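PDB 2E0I: 432aa long hypothetical deoxyribodipyrimidine photolyase from Sulfolobus tokodaii, which probably uses light energy to split ultraviolet-induced pyrimidine dimers in DNA, holding one FAD for repair and a second that probably harvests light. Local coordinates for residues 310-315 with 332-337; 354-359 with 423-428; 362-367 with 416-421. All coordinates share one frame; numbering follows the deposited sequence.

In the fold
The three contacts step outward from the flavin through the helical FAD-binding region of the photolyase. Contact 1 lies against the flavin itself, and the nearest atoms of the Phe334 side chain and the other bound FAD are about 9 Å apart. Contacts 2 and 3 tie the last helix, 414-427, to the loop between helices 343-353 and 367-374; their centres are about 11 Å apart, and contact 3 is nested inside the chain loop that contact 2 closes. Tyr425 CD2 lies 3.7 Å from Phe362 CE2 in an edge-to-face pair joining them. Inward, Met313 SD is 4.2 Å from Phe365 CZ, linking contact 3 to contact 1, about 18 Å away between centres.

Contact 1 (310-315 with 332-337); sequences RVRMLV and RYFATK. With FAD (flavin-adenine dinucleotide), chain E.
Phe334 of helix 327-337 reaches across to Arg312 and Val315 of helix 309-322, a junction of two helices that doubles as a wall of the FAD pocket. Early in 332-337, Tyr333 turns to helix 292-304, where its hydroxyl bonds to Asn302. Phe334 follows and carries the contact. Its CZ meets Val315 CG1 at the ring edge, 3.7 Å away, while its CE2 lies 3.7 Å from Arg312 CG. Phe334 CE2 is also 3.8 Å from C7M of FAD, and C6 of the flavin lies near the ring plane at its edge, beside CD2. Trp350 meets this ring edge-to-face.

Arg312 runs past the phenyl ring and over the flavin, its chain bent at chi2 (128°) and chi3. The guanidinium stands 81° from the phenyl plane; Arg312 NH2 comes within 3.3 Å of FAD C4X, Arg312 NH1 is 3.2 Å from FAD O4', and O2' of the ribityl chain sits above one guanidinium face, toward its rim. A salt bridge to Asp340 and a bond to Ile307 O steady it. Packing along its aliphatic part and polar bonds at its end thus place a cation beside the isoalloxazine, where its charge would probably help to stabilise negative charge on the reduced flavin.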
loop_
_atom_site.group_PDB
_atom_site.type_symbol
_atom_site.label_atom_id
_atom_site.label_comp_id
_atom_site.label_asym_id
_atom_site.label_seq_id
_atom_site.Cartn_x
_atom_site.Cartn_y
_atom_site.Cartn_z
ATOM N N ARG A 310 -10.282 -8.990 3.871
ATOM C CA ARG A 310 -10.842 -10.314 3.772
ATOM C C ARG A 310 -10.854 -10.788 2.338
ATOM O O ARG A 310 -10.377 -11.874 2.036
ATOM C CB ARG A 310 -12.264 -10.338 4.301
ATOM C CG ARG A 310 -12.716 -11.742 4.549
ATOM C CD ARG A 310 -11.832 -12.281 5.618
ATOM N NE ARG A 310 -11.961 -13.709 5.816
ATOM C CZ ARG A 310 -11.494 -14.325 6.890
ATOM N NH1 ARG A 310 -10.891 -13.623 7.836
ATOM N NH2 ARG A 310 -11.613 -15.636 7.012
ATOM N N VAL A 311 -11.426 -9.973 1.457
ATOM C CA VAL A 311 -11.508 -10.320 0.047
ATOM C C VAL A 311 -10.108 -10.376 -0.535
ATOM O O VAL A 311 -9.798 -11.244 -1.345
ATOM C CB VAL A 311 -12.354 -9.284 -0.724
ATOM C CG1 VAL A 311 -12.217 -9.489 -2.228
ATOM C CG2 VAL A 311 -13.809 -9.412 -0.322
ATOM N N ARG A 312 -9.264 -9.449 -0.098
ATOM C CA ARG A 312 -7.886 -9.371 -0.549
ATOM C C ARG A 312 -7.182 -10.718 -0.415
ATOM O O ARG A 312 -6.597 -11.201 -1.372
ATOM C CB ARG A 312 -7.136 -8.331 0.269
ATOM C CG ARG A 312 -6.381 -7.311 -0.536
ATOM C CD ARG A 312 -6.759 -5.907 -0.086
ATOM N NE ARG A 312 -5.637 -4.979 -0.170
ATOM C CZ ARG A 312 -5.734 -3.659 -0.019
ATOM N NH1 ARG A 312 -6.911 -3.094 0.223
ATOM N NH2 ARG A 312 -4.647 -2.902 -0.117
ATOM N N MET A 313 -7.249 -11.341 0.754
ATOM C CA MET A 313 -6.569 -12.614 0.905
ATOM C C MET A 313 -7.284 -13.808 0.292
ATOM O O MET A 313 -6.643 -14.803 -0.050
ATOM C CB MET A 313 -6.227 -12.886 2.374
ATOM C CG MET A 313 -7.366 -13.238 3.281
ATOM S SD MET A 313 -6.715 -13.587 4.951
ATOM C CE MET A 313 -6.365 -11.852 5.543
ATOM N N LEU A 314 -8.601 -13.723 0.139
ATOM C CA LEU A 314 -9.340 -14.820 -0.477
ATOM C C LEU A 314 -8.909 -14.885 -1.929
ATOM O O LEU A 314 -8.704 -15.958 -2.502
ATOM C CB LEU A 314 -10.852 -14.582 -0.426
ATOM C CG LEU A 314 -11.564 -14.871 0.893
ATOM C CD1 LEU A 314 -13.058 -14.727 0.713
ATOM C CD2 LEU A 314 -11.223 -16.281 1.348
ATOM N N VAL A 315 -8.786 -13.703 -2.513
ATOM C CA VAL A 315 -8.399 -13.558 -3.901
ATOM C C VAL A 315 -6.952 -14.013 -4.096
ATOM O O VAL A 315 -6.633 -14.724 -5.040
ATOM C CB VAL A 315 -8.604 -12.081 -4.329
ATOM C CG1 VAL A 315 -7.471 -11.607 -5.222
ATOM C CG2 VAL A 315 -9.947 -11.943 -5.035
ATOM N N ARG A 332 2.537 -8.337 -8.457
ATOM C CA ARG A 332 2.665 -7.299 -9.470
ATOM C C ARG A 332 1.314 -6.811 -9.968
ATOM O O ARG A 332 1.112 -5.610 -10.164
ATOM C CB ARG A 332 3.482 -7.777 -10.666
ATOM C CG ARG A 332 4.244 -6.631 -11.319
ATOM C CD ARG A 332 4.089 -6.578 -12.816
ATOM N NE ARG A 332 4.610 -7.763 -13.481
ATOM C CZ ARG A 332 4.442 -8.066 -14.770
ATOM N NH1 ARG A 332 3.753 -7.273 -15.592
ATOM N NH2 ARG A 332 4.964 -9.195 -15.235
ATOM N N TYR A 333 0.381 -7.727 -10.184
ATOM C CA TYR A 333 -0.922 -7.296 -10.646
ATOM C C TYR A 333 -1.569 -6.337 -9.636
ATOM O O TYR A 333 -2.106 -5.291 -10.017
ATOM C CB TYR A 333 -1.828 -8.490 -10.880
ATOM C CG TYR A 333 -3.144 -8.064 -11.444
ATOM C CD1 TYR A 333 -3.219 -7.504 -12.717
ATOM C CD2 TYR A 333 -4.308 -8.156 -10.687
ATOM C CE1 TYR A 333 -4.421 -7.039 -13.220
ATOM C CE2 TYR A 333 -5.525 -7.694 -11.181
ATOM C CZ TYR A 333 -5.569 -7.136 -12.448
ATOM O OH TYR A 333 -6.763 -6.674 -12.933
ATOM N N PHE A 334 -1.525 -6.700 -8.356
ATOM C CA PHE A 334 -2.078 -5.860 -7.299
ATOM C C PHE A 334 -1.405 -4.501 -7.284
ATOM O O PHE A 334 -2.068 -3.487 -7.101
ATOM C CB PHE A 334 -1.875 -6.511 -5.929
ATOM C CG PHE A 334 -3.074 -7.262 -5.422
ATOM C CD1 PHE A 334 -3.986 -7.842 -6.309
ATOM C CD2 PHE A 334 -3.272 -7.423 -4.052
ATOM C CE1 PHE A 334 -5.069 -8.566 -5.843
ATOM C CE2 PHE A 334 -4.358 -8.153 -3.572
ATOM C CZ PHE A 334 -5.259 -8.726 -4.474
ATOM N N ALA A 335 -0.085 -4.493 -7.461
ATOM C CA ALA A 335 0.686 -3.247 -7.457
ATOM C C ALA A 335 0.157 -2.340 -8.558
ATOM O O ALA A 335 0.275 -1.109 -8.523
ATOM C CB ALA A 335 2.182 -3.538 -7.687
ATOM N N THR A 336 -0.472 -2.977 -9.524
ATOM C CA THR A 336 -1.012 -2.295 -10.664
ATOM C C THR A 336 -2.386 -1.721 -10.443
ATOM O O THR A 336 -2.805 -0.838 -11.166
ATOM C CB THR A 336 -1.012 -3.277 -11.839
ATOM O OG1 THR A 336 0.156 -3.033 -12.624
ATOM C CG2 THR A 336 -2.265 -3.182 -12.675
ATOM N N LYS A 337 -3.087 -2.194 -9.426
ATOM C CA LYS A 337 -4.444 -1.720 -9.200
ATOM C C LYS A 337 -4.717 -1.028 -7.882
ATOM O O LYS A 337 -5.530 -0.110 -7.824
ATOM C CB LYS A 337 -5.412 -2.885 -9.345
ATOM C CG LYS A 337 -5.401 -3.523 -10.717
ATOM C CD LYS A 337 -5.898 -2.534 -11.742
ATOM C CE LYS A 337 -6.231 -3.197 -13.053
ATOM N NZ LYS A 337 -7.299 -2.388 -13.729
HETATM P PA FAD E . -9.255 -1.788 7.672
HETATM O O1A FAD E . -10.280 -0.739 7.877
HETATM O O2A FAD E . -9.270 -3.126 8.304
HETATM O O5B FAD E . -8.148 -1.089 8.609
HETATM C C5B FAD E . -7.116 -1.844 9.248
HETATM C C4B FAD E . -5.780 -1.109 9.125
HETATM O O4B FAD E . -4.714 -1.850 9.744
HETATM C C3B FAD E . -5.415 -0.953 7.647
HETATM O O3B FAD E . -5.850 0.335 7.203
HETATM C C2B FAD E . -3.891 -0.947 7.732
HETATM O O2B FAD E . -3.440 0.308 8.245
HETATM C C1B FAD E . -3.674 -2.049 8.769
HETATM N N9A FAD E . -3.812 -3.401 8.177
HETATM C C8A FAD E . -4.894 -4.177 8.192
HETATM N N7A FAD E . -4.607 -5.356 7.644
HETATM C C5A FAD E . -3.330 -5.333 7.274
HETATM C C6A FAD E . -2.470 -6.238 6.660
HETATM N N6A FAD E . -2.884 -7.457 6.331
HETATM N N1A FAD E . -1.205 -5.868 6.410
HETATM C C2A FAD E . -0.758 -4.667 6.736
HETATM N N3A FAD E . -1.546 -3.784 7.325
HETATM C C4A FAD E . -2.823 -4.083 7.605
HETATM N N1 FAD E . -2.277 -2.819 2.457
HETATM C C2 FAD E . -1.664 -1.683 1.911
HETATM O O2 FAD E . -1.735 -0.597 2.481
HETATM N N3 FAD E . -1.008 -1.770 0.677
HETATM C C4 FAD E . -0.980 -2.992 -0.005
HETATM O O4 FAD E . -0.356 -3.083 -1.060
HETATM C C4X FAD E . -1.605 -4.112 0.535
HETATM N N5 FAD E . -1.643 -5.302 -0.200
HETATM C C5X FAD E . -2.250 -6.444 0.337
HETATM C C6 FAD E . -2.259 -7.620 -0.406
HETATM C C7 FAD E . -2.828 -8.771 0.130
HETATM C C7M FAD E . -2.797 -10.059 -0.696
HETATM C C8 FAD E . -3.391 -8.740 1.405
HETATM C C8M FAD E . -3.998 -9.996 2.032
HETATM C C9 FAD E . -3.378 -7.557 2.139
HETATM C C9A FAD E . -2.802 -6.401 1.617
HETATM N N10 FAD E . -2.763 -5.205 2.357
HETATM C C10 FAD E . -2.251 -4.038 1.767
HETATM C "C1'" FAD E . -3.297 -5.163 3.743
HETATM C "C2'" FAD E . -4.769 -4.792 3.937
HETATM O "O2'" FAD E . -5.607 -5.629 3.136
HETATM C "C3'" FAD E . -5.049 -3.319 3.630
HETATM O "O3'" FAD E . -4.168 -2.499 4.403
HETATM C "C4'" FAD E . -6.491 -2.942 3.980
HETATM O "O4'" FAD E . -7.407 -3.776 3.265
HETATM C "C5'" FAD E . -6.773 -1.477 3.642
HETATM O "O5'" FAD E . -8.148 -1.148 3.874
HETATM P P FAD E . -8.632 -0.469 5.251
HETATM O O1P FAD E . -7.753 0.690 5.523
HETATM O O2P FAD E . -10.088 -0.230 5.130
HETATM O O3P FAD E . -8.346 -1.614 6.351
#

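Contact 2 (354-359 with 423-428); sequences ASTGVD and SEYKNV
Ser355 and Tyr425 mark the closest backbone approach, their CA atoms 9.5 Å apart, and one long side chain of helix 414-427, Tyr425, bridges the distance. Its phenol points at the chain just beyond helix 343-353. Its OH donates to Ala354 O at 2.7 Å, in the carbonyl plane and on a lone pair, with an angle of 141° at the oxygen. That acceptor belongs to a helix end: Ser355, with positive phi (48°), is the residue of a Schellman motif, where the chain leaves the helix and turns into the loop. Ser355 OG also donates to Ala354 O, at 2.7 Å but from above the carbonyl plane, and is itself bonded to Lys321. A phenylalanine in place of Tyr425 would probably deprive Ala354 O of its in-plane donor, leaving only the poorly directed serine bond of the two. Beside the hydroxyl, the methyl of Thr356 closes in, CG2 lying 3.8 Å from Tyr425 OH, and the two side chains cross at about a right angle. Thr356 OG1 is engaged with Gln351 instead. Near the plane of the phenol ring, Ser355 O lies 3.9 Å from Tyr425 CE1.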
loop_
_atom_site.group_PDB
_atom_site.type_symbol
_atom_site.label_atom_id
_atom_site.label_comp_id
_atom_site.label_asym_id
_atom_site.label_seq_id
_atom_site.Cartn_x
_atom_site.Cartn_y
_atom_site.Cartn_z
ATOM N N ALA A 354 0.746 -17.175 0.465
ATOM C CA ALA A 354 1.317 -18.276 -0.299
ATOM C C ALA A 354 2.101 -19.182 0.617
ATOM O O ALA A 354 2.692 -20.164 0.181
ATOM C CB ALA A 354 2.232 -17.730 -1.388
ATOM N N SER A 355 2.080 -18.839 1.896
ATOM C CA SER A 355 2.807 -19.560 2.927
ATOM C C SER A 355 4.254 -19.832 2.523
ATOM O O SER A 355 4.742 -20.961 2.579
ATOM C CB SER A 355 2.072 -20.853 3.341
ATOM O OG SER A 355 1.599 -21.589 2.235
ATOM N N THR A 356 4.920 -18.765 2.095
ATOM C CA THR A 356 6.324 -18.798 1.721
ATOM C C THR A 356 6.910 -17.663 2.538
ATOM O O THR A 356 8.054 -17.271 2.343
ATOM C CB THR A 356 6.559 -18.478 0.232
ATOM O OG1 THR A 356 6.135 -17.140 -0.048
ATOM C CG2 THR A 356 5.799 -19.445 -0.650
ATOM N N GLY A 357 6.095 -17.139 3.452
ATOM C CA GLY A 357 6.519 -16.040 4.296
ATOM C C GLY A 357 6.461 -16.263 5.798
ATOM O O GLY A 357 6.789 -17.334 6.303
ATOM N N VAL A 358 6.032 -15.229 6.512
ATOM C CA VAL A 358 5.954 -15.247 7.965
ATOM C C VAL A 358 5.021 -16.282 8.565
ATOM O O VAL A 358 5.257 -16.762 9.671
ATOM C CB VAL A 358 5.600 -13.849 8.489
ATOM C CG1 VAL A 358 5.025 -13.930 9.889
ATOM C CG2 VAL A 358 6.857 -12.989 8.489
ATOM N N ASP A 359 3.950 -16.623 7.867
ATOM C CA ASP A 359 3.064 -17.648 8.389
ATOM C C ASP A 359 3.669 -18.952 7.899
ATOM O O ASP A 359 3.738 -19.199 6.686
ATOM C CB ASP A 359 1.656 -17.497 7.833
ATOM C CG ASP A 359 0.692 -18.488 8.443
ATOM O OD1 ASP A 359 -0.443 -18.623 7.928
ATOM O OD2 ASP A 359 1.081 -19.128 9.447
ATOM N N SER A 423 0.870 -30.816 -1.995
ATOM C CA SER A 423 1.786 -31.928 -2.172
ATOM C C SER A 423 3.046 -31.382 -2.825
ATOM O O SER A 423 4.155 -31.787 -2.476
ATOM C CB SER A 423 1.150 -33.016 -3.045
ATOM O OG SER A 423 0.862 -32.526 -4.339
ATOM N N GLU A 424 2.869 -30.446 -3.760
ATOM C CA GLU A 424 3.996 -29.834 -4.458
ATOM C C GLU A 424 4.889 -29.064 -3.486
ATOM O O GLU A 424 6.107 -29.008 -3.661
ATOM C CB GLU A 424 3.497 -28.902 -5.570
ATOM C CG GLU A 424 3.229 -29.596 -6.900
ATOM C CD GLU A 424 4.512 -29.958 -7.653
ATOM O OE1 GLU A 424 5.402 -30.607 -7.055
ATOM O OE2 GLU A 424 4.625 -29.595 -8.849
ATOM N N TYR A 425 4.279 -28.474 -2.462
ATOM C CA TYR A 425 5.022 -27.730 -1.452
ATOM C C TYR A 425 5.827 -28.699 -0.601
ATOM O O TYR A 425 7.032 -28.530 -0.444
ATOM C CB TYR A 425 4.073 -26.949 -0.552
ATOM C CG TYR A 425 3.807 -25.525 -0.986
ATOM C CD1 TYR A 425 4.323 -24.452 -0.263
ATOM C CD2 TYR A 425 3.014 -25.249 -2.095
ATOM C CE1 TYR A 425 4.051 -23.138 -0.632
ATOM C CE2 TYR A 425 2.738 -23.939 -2.472
ATOM C CZ TYR A 425 3.258 -22.892 -1.734
ATOM O OH TYR A 425 2.974 -21.596 -2.087
ATOM N N LYS A 426 5.153 -29.702 -0.038
ATOM C CA LYS A 426 5.820 -30.715 0.785
ATOM C C LYS A 426 6.955 -31.313 -0.033
ATOM O O LYS A 426 8.050 -31.552 0.468
ATOM C CB LYS A 426 4.834 -31.823 1.194
ATOM C CG LYS A 426 3.798 -31.389 2.229
ATOM C CD LYS A 426 2.847 -32.516 2.623
ATOM C CE LYS A 426 1.985 -32.978 1.442
ATOM N NZ LYS A 426 0.973 -34.014 1.816
ATOM N N ASN A 427 6.673 -31.539 -1.308
ATOM C CA ASN A 427 7.640 -32.097 -2.231
ATOM C C ASN A 427 8.950 -31.320 -2.128
ATOM O O ASN A 427 10.014 -31.904 -1.991
ATOM C CB ASN A 427 7.078 -32.014 -3.651
ATOM C CG ASN A 427 7.672 -33.053 -4.573
ATOM O OD1 ASN A 427 8.867 -33.034 -4.866
ATOM N ND2 ASN A 427 6.835 -33.975 -5.037
ATOM N N VAL A 428 8.859 -29.996 -2.174
ATOM C CA VAL A 428 10.031 -29.124 -2.088
ATOM C C VAL A 428 10.835 -29.302 -0.791
ATOM O O VAL A 428 12.078 -29.357 -0.885
ATOM C CB VAL A 428 9.607 -27.635 -2.245
ATOM C CG1 VAL A 428 10.793 -26.709 -2.012
ATOM C CG2 VAL A 428 9.035 -27.414 -3.640
#

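Contact 3 (362-367 with 416-421); sequences FRVFNP and ERVNYV
Val418 meets Val364 and Phe362 where the last helix of the FAD-binding domain, 414-427, lies against an extended piece of loop. This loop leads straight into helix 367-374, with Asn366 as its N-cap: the side-chain OD1 of Asn366 accepts a hydrogen bond from Lys369 N. Between these two segments, few apolar groups do the touching. The close part is a meeting of two methyls, Val418 CG1 and Val364 CG2, 3.5 Å apart. Both extend anti to their own backbone N (Val418 chi1 -180°), which brings the two methyls together, and the two side chains cross at a slant. Phe317 of helix 309-322 packs against both valines, so the buried Val418 is enclosed between helix 309-322 and the loop, and Trp414 flanks Val364.

The rest is looser. Val364 itself is largely exposed, and the neighbouring Glu416, Asn419 and Tyr420 of the helix lie at the solvent surface without reaching the loop. Toward Phe362 the packing is also wider: Val421 points to the loop without touching it. The ring, which also makes a cation-pi contact with Lys321, offers Val418 its edge rather than a face, Phe362 CE1 resting 4.3 Å from Val418 CG1.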
loop_
_atom_site.group_PDB
_atom_site.type_symbol
_atom_site.label_atom_id
_atom_site.label_comp_id
_atom_site.label_asym_id
_atom_site.label_seq_id
_atom_site.Cartn_x
_atom_site.Cartn_y
_atom_site.Cartn_z
ATOM N N PHE A 362 0.565 -24.208 6.336
ATOM C CA PHE A 362 -0.021 -24.180 5.001
ATOM C C PHE A 362 -1.518 -23.940 5.159
ATOM O O PHE A 362 -2.313 -24.872 5.255
ATOM C CB PHE A 362 0.233 -25.494 4.264
ATOM C CG PHE A 362 -0.217 -25.477 2.828
ATOM C CD1 PHE A 362 -1.554 -25.672 2.500
ATOM C CD2 PHE A 362 0.695 -25.249 1.803
ATOM C CE1 PHE A 362 -1.974 -25.644 1.176
ATOM C CE2 PHE A 362 0.289 -25.218 0.475
ATOM C CZ PHE A 362 -1.048 -25.415 0.160
ATOM N N ARG A 363 -1.887 -22.667 5.191
ATOM C CA ARG A 363 -3.270 -22.261 5.366
ATOM C C ARG A 363 -4.114 -22.405 4.107
ATOM O O ARG A 363 -3.663 -22.092 3.006
ATOM C CB ARG A 363 -3.300 -20.818 5.856
ATOM C CG ARG A 363 -4.660 -20.330 6.278
ATOM C CD ARG A 363 -4.496 -19.197 7.263
ATOM N NE ARG A 363 -3.469 -19.533 8.249
ATOM C CZ ARG A 363 -3.360 -18.976 9.451
ATOM N NH1 ARG A 363 -4.222 -18.041 9.838
ATOM N NH2 ARG A 363 -2.391 -19.364 10.270
ATOM N N VAL A 364 -5.342 -22.882 4.279
ATOM C CA VAL A 364 -6.262 -23.063 3.163
ATOM C C VAL A 364 -7.674 -22.595 3.515
ATOM O O VAL A 364 -8.112 -22.733 4.650
ATOM C CB VAL A 364 -6.322 -24.539 2.723
ATOM C CG1 VAL A 364 -6.724 -25.404 3.878
ATOM C CG2 VAL A 364 -7.312 -24.699 1.594
ATOM N N PHE A 365 -8.375 -22.032 2.535
ATOM C CA PHE A 365 -9.735 -21.540 2.733
ATOM C C PHE A 365 -10.689 -22.224 1.767
ATOM O O PHE A 365 -10.313 -22.582 0.653
ATOM C CB PHE A 365 -9.812 -20.033 2.484
ATOM C CG PHE A 365 -8.993 -19.216 3.429
ATOM C CD1 PHE A 365 -9.317 -19.162 4.781
ATOM C CD2 PHE A 365 -7.893 -18.494 2.969
ATOM C CE1 PHE A 365 -8.556 -18.399 5.666
ATOM C CE2 PHE A 365 -7.123 -17.728 3.842
ATOM C CZ PHE A 365 -7.456 -17.680 5.195
ATOM N N ASN A 366 -11.931 -22.402 2.196
ATOM C CA ASN A 366 -12.932 -23.007 1.340
ATOM C C ASN A 366 -13.687 -21.863 0.672
ATOM O O ASN A 366 -14.461 -21.155 1.313
ATOM C CB ASN A 366 -13.903 -23.845 2.159
ATOM C CG ASN A 366 -14.874 -24.599 1.292
ATOM O OD1 ASN A 366 -15.444 -24.045 0.343
ATOM N ND2 ASN A 366 -15.076 -25.872 1.607
ATOM N N PRO A 367 -13.467 -21.664 -0.630
ATOM C CA PRO A 367 -14.135 -20.594 -1.366
ATOM C C PRO A 367 -15.619 -20.482 -1.079
ATOM O O PRO A 367 -16.109 -19.418 -0.724
ATOM C CB PRO A 367 -13.862 -20.958 -2.816
ATOM C CG PRO A 367 -12.510 -21.577 -2.740
ATOM C CD PRO A 367 -12.618 -22.467 -1.527
ATOM N N GLU A 416 -9.378 -30.357 -5.286
ATOM C CA GLU A 416 -8.346 -31.181 -5.919
ATOM C C GLU A 416 -7.064 -30.375 -6.106
ATOM O O GLU A 416 -5.966 -30.854 -5.819
ATOM C CB GLU A 416 -8.802 -31.671 -7.288
ATOM C CG GLU A 416 -10.047 -32.532 -7.289
ATOM C CD GLU A 416 -10.510 -32.874 -8.710
ATOM O OE1 GLU A 416 -10.752 -31.934 -9.508
ATOM O OE2 GLU A 416 -10.628 -34.081 -9.031
ATOM N N ARG A 417 -7.214 -29.153 -6.603
ATOM C CA ARG A 417 -6.080 -28.266 -6.837
ATOM C C ARG A 417 -5.291 -28.007 -5.553
ATOM O O ARG A 417 -4.089 -28.234 -5.506
ATOM C CB ARG A 417 -6.559 -26.920 -7.401
ATOM C CG ARG A 417 -7.388 -26.990 -8.682
ATOM C CD ARG A 417 -6.562 -27.345 -9.901
ATOM N NE ARG A 417 -5.431 -26.444 -10.081
ATOM C CZ ARG A 417 -4.834 -26.219 -11.250
ATOM N NH1 ARG A 417 -5.271 -26.828 -12.347
ATOM N NH2 ARG A 417 -3.793 -25.394 -11.324
ATOM N N VAL A 418 -5.974 -27.525 -4.516
ATOM C CA VAL A 418 -5.325 -27.222 -3.243
ATOM C C VAL A 418 -4.515 -28.400 -2.732
ATOM O O VAL A 418 -3.438 -28.214 -2.169
ATOM C CB VAL A 418 -6.344 -26.822 -2.149
ATOM C CG1 VAL A 418 -5.611 -26.515 -0.857
ATOM C CG2 VAL A 418 -7.133 -25.603 -2.581
ATOM N N ASN A 419 -5.034 -29.611 -2.917
ATOM C CA ASN A 419 -4.325 -30.806 -2.473
ATOM C C ASN A 419 -3.063 -31.000 -3.291
ATOM O O ASN A 419 -2.010 -31.332 -2.751
ATOM C CB ASN A 419 -5.215 -32.041 -2.594
ATOM C CG ASN A 419 -6.288 -32.085 -1.530
ATOM O OD1 ASN A 419 -5.997 -32.001 -0.340
ATOM N ND2 ASN A 419 -7.535 -32.218 -1.951
ATOM N N TYR A 420 -3.172 -30.789 -4.598
ATOM C CA TYR A 420 -2.020 -30.937 -5.465
ATOM C C TYR A 420 -0.969 -29.880 -5.141
ATOM O O TYR A 420 0.210 -30.189 -4.997
ATOM C CB TYR A 420 -2.422 -30.829 -6.936
ATOM C CG TYR A 420 -1.214 -30.857 -7.834
ATOM C CD1 TYR A 420 -0.699 -29.684 -8.377
ATOM C CD2 TYR A 420 -0.528 -32.048 -8.067
ATOM C CE1 TYR A 420 0.475 -29.696 -9.124
ATOM C CE2 TYR A 420 0.643 -32.072 -8.814
ATOM C CZ TYR A 420 1.141 -30.893 -9.339
ATOM O OH TYR A 420 2.304 -30.914 -10.076
ATOM N N VAL A 421 -1.401 -28.631 -5.017
ATOM C CA VAL A 421 -0.473 -27.552 -4.721
ATOM C C VAL A 421 0.269 -27.836 -3.426
ATOM O O VAL A 421 1.470 -27.615 -3.332
ATOM C CB VAL A 421 -1.195 -26.192 -4.608
ATOM C CG1 VAL A 421 -0.189 -25.108 -4.255
ATOM C CG2 VAL A 421 -1.895 -25.858 -5.924
#